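Local structure of transcriptional regulator of the TetR/AcrR family (Thermobifida fusca YX, 3DCF) at residues L91-A96 / L112-R117. The protein probably binds regulatory DNA through an N-terminal helix-turn-helix domain and acts as a transcription factor of the TetR/AcrR family, likely a repressor. Residues are numbered along the deposited sequence; the frame is centred on the assembly and turned at random.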
loop_
_atom_site.group_PDB
_atom_site.type_symbol
_atom_site.label_atom_id
_atom_site.label_comp_id
_atom_site.label_asym_id
_atom_site.label_seq_id
_atom_site.Cartn_x
_atom_site.Cartn_y
_atom_site.Cartn_z
ATOM N N LEU A 91 4.270 -10.237 15.907
ATOM C CA LEU A 91 4.774 -9.156 16.747
ATOM C C LEU A 91 5.779 -9.659 17.806
ATOM O O LEU A 91 6.717 -8.924 18.137
ATOM C CB LEU A 91 3.591 -8.373 17.333
ATOM C CG LEU A 91 3.820 -7.113 18.167
ATOM C CD1 LEU A 91 2.682 -6.098 17.959
ATOM C CD2 LEU A 91 4.017 -7.490 19.659
ATOM N N GLU A 92 5.607 -10.896 18.312
ATOM C CA GLU A 92 6.587 -11.520 19.253
ATOM C C GLU A 92 7.929 -11.818 18.561
ATOM O O GLU A 92 8.985 -11.631 19.153
ATOM C CB GLU A 92 6.064 -12.810 19.899
ATOM C CG GLU A 92 5.017 -12.602 20.997
ATOM C CD GLU A 92 4.598 -13.903 21.708
ATOM O OE1 GLU A 92 5.373 -14.893 21.714
ATOM O OE2 GLU A 92 3.487 -13.923 22.284
ATOM N N ARG A 93 7.862 -12.312 17.323
ATOM C CA ARG A 93 9.056 -12.528 16.493
ATOM C C ARG A 93 9.744 -11.212 16.128
ATOM O O ARG A 93 10.952 -11.190 15.934
ATOM C CB ARG A 93 8.722 -13.309 15.223
ATOM C CG ARG A 93 8.236 -14.727 15.517
ATOM C CD ARG A 93 8.185 -15.599 14.278
ATOM N NE ARG A 93 7.365 -15.027 13.205
ATOM C CZ ARG A 93 6.032 -15.108 13.087
ATOM N NH1 ARG A 93 5.275 -15.735 13.992
ATOM N NH2 ARG A 93 5.438 -14.516 12.039
ATOM N N PHE A 94 8.968 -10.124 16.063
ATOM C CA PHE A 94 9.482 -8.774 15.779
ATOM C C PHE A 94 10.252 -8.225 17.008
ATOM O O PHE A 94 11.398 -7.758 16.867
ATOM C CB PHE A 94 8.323 -7.841 15.379
ATOM C CG PHE A 94 8.713 -6.748 14.434
ATOM C CD1 PHE A 94 8.914 -7.039 13.082
ATOM C CD2 PHE A 94 8.844 -5.426 14.868
ATOM C CE1 PHE A 94 9.261 -6.034 12.164
ATOM C CE2 PHE A 94 9.199 -4.399 13.954
ATOM C CZ PHE A 94 9.404 -4.711 12.596
ATOM N N HIS A 95 9.628 -8.291 18.194
ATOM C CA HIS A 95 10.258 -7.855 19.477
ATOM C C HIS A 95 11.578 -8.569 19.792
ATOM O O HIS A 95 12.547 -7.912 20.199
ATOM C CB HIS A 95 9.318 -8.035 20.694
ATOM C CG HIS A 95 8.414 -6.870 20.958
ATOM N ND1 HIS A 95 7.067 -6.878 20.657
ATOM C CD2 HIS A 95 8.667 -5.662 21.521
ATOM C CE1 HIS A 95 6.532 -5.722 21.014
ATOM N NE2 HIS A 95 7.482 -4.966 21.537
ATOM N N ALA A 96 11.580 -9.901 19.618
ATOM C CA ALA A 96 12.749 -10.770 19.855
ATOM C C ALA A 96 13.987 -10.325 19.058
ATOM O O ALA A 96 15.078 -10.229 19.622
ATOM C CB ALA A 96 12.406 -12.229 19.534
ATOM N N LEU A 112 13.194 -6.422 8.494
ATOM C CA LEU A 112 12.605 -6.320 7.142
ATOM C C LEU A 112 12.456 -7.669 6.421
ATOM O O LEU A 112 11.447 -7.900 5.736
ATOM C CB LEU A 112 13.401 -5.335 6.271
ATOM C CG LEU A 112 13.289 -3.858 6.684
ATOM C CD1 LEU A 112 14.317 -2.983 5.918
ATOM C CD2 LEU A 112 11.853 -3.315 6.495
ATOM N N VAL A 113 13.467 -8.539 6.554
ATOM C CA VAL A 113 13.441 -9.905 5.972
ATOM C C VAL A 113 12.316 -10.716 6.631
ATOM O O VAL A 113 11.580 -11.431 5.955
ATOM C CB VAL A 113 14.779 -10.674 6.197
ATOM C CG1 VAL A 113 14.664 -12.132 5.712
ATOM C CG2 VAL A 113 15.957 -9.956 5.524
ATOM N N GLU A 114 12.219 -10.598 7.955
ATOM C CA GLU A 114 11.171 -11.253 8.754
ATOM C C GLU A 114 9.772 -10.731 8.404
ATOM O O GLU A 114 8.861 -11.525 8.222
ATOM C CB GLU A 114 11.451 -11.050 10.261
ATOM C CG GLU A 114 10.381 -11.561 11.238
ATOM C CD GLU A 114 9.961 -12.996 10.965
ATOM O OE1 GLU A 114 10.831 -13.879 10.841
ATOM O OE2 GLU A 114 8.751 -13.237 10.857
ATOM N N HIS A 115 9.634 -9.405 8.324
ATOM C CA HIS A 115 8.353 -8.743 8.022
ATOM C C HIS A 115 7.810 -9.119 6.637
ATOM O O HIS A 115 6.639 -9.486 6.515
ATOM C CB HIS A 115 8.469 -7.218 8.184
ATOM C CG HIS A 115 7.171 -6.490 8.030
ATOM N ND1 HIS A 115 6.153 -6.576 8.958
ATOM C CD2 HIS A 115 6.730 -5.648 7.067
ATOM C CE1 HIS A 115 5.134 -5.832 8.565
ATOM N NE2 HIS A 115 5.458 -5.259 7.419
ATOM N N THR A 116 8.681 -9.076 5.630
ATOM C CA THR A 116 8.329 -9.440 4.245
ATOM C C THR A 116 7.980 -10.924 4.113
ATOM O O THR A 116 7.015 -11.259 3.424
ATOM C CB THR A 116 9.459 -9.083 3.262
ATOM O OG1 THR A 116 9.956 -7.775 3.564
ATOM C CG2 THR A 116 8.949 -9.114 1.818
ATOM N N ARG A 117 8.772 -11.799 4.757
ATOM C CA ARG A 117 8.484 -13.257 4.829
ATOM C C ARG A 117 7.085 -13.498 5.396
ATOM O O ARG A 117 6.332 -14.306 4.856
ATOM C CB ARG A 117 9.500 -14.033 5.704
ATOM C CG ARG A 117 10.795 -14.496 5.023
ATOM C CD ARG A 117 11.575 -15.498 5.928
ATOM N NE ARG A 117 12.114 -14.889 7.159
ATOM C CZ ARG A 117 12.634 -15.540 8.220
ATOM N NH1 ARG A 117 12.688 -16.880 8.280
ATOM N NH2 ARG A 117 13.091 -14.835 9.261
#
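Between segments 91-96 and 112-117, on helices 75-98 and 104-121, the nearest CA atoms are those of Phe94 and Glu114, 7.6 Å apart. Beside this point Arg93 and Glu114 reach across and meet at about a right angle. The NE-H of Arg93 points almost straight at Glu114 OE2 (3.3 Å, 174°), a long hydrogen bond, straight at the donor, that is also a salt bridge. The oxygen lies in the guanidinium plane, whereas the nitrogen comes from above the carboxylate plane; the two flat groups are turned 68° apart. A bend at chi2 (50°) turns the Glu114 carboxylate so that OE2 faces Arg93 while Glu114 OE1 lies 2.9 Å from Arg117 NH2, well out of that guanidinium's plane, a purely charge-charge contact. The carboxylate of Glu114, a buried residue, thus probably has its charge balanced by two arginines. Helix 75-98 continues from the DNA-binding domain of the TetR fold into the all-helical C-terminal domain, where helix 104-121 follows it. Next to the salt bridge, two buried residues meet: the ring edge of Phe94 packs on CB of His115, Phe94 CE1 to His115 CB 4.2 Å. Tyr151 of helix 138-164 meets the rings of Phe94 and His115 edge-to-face, joining a third helix to the interface.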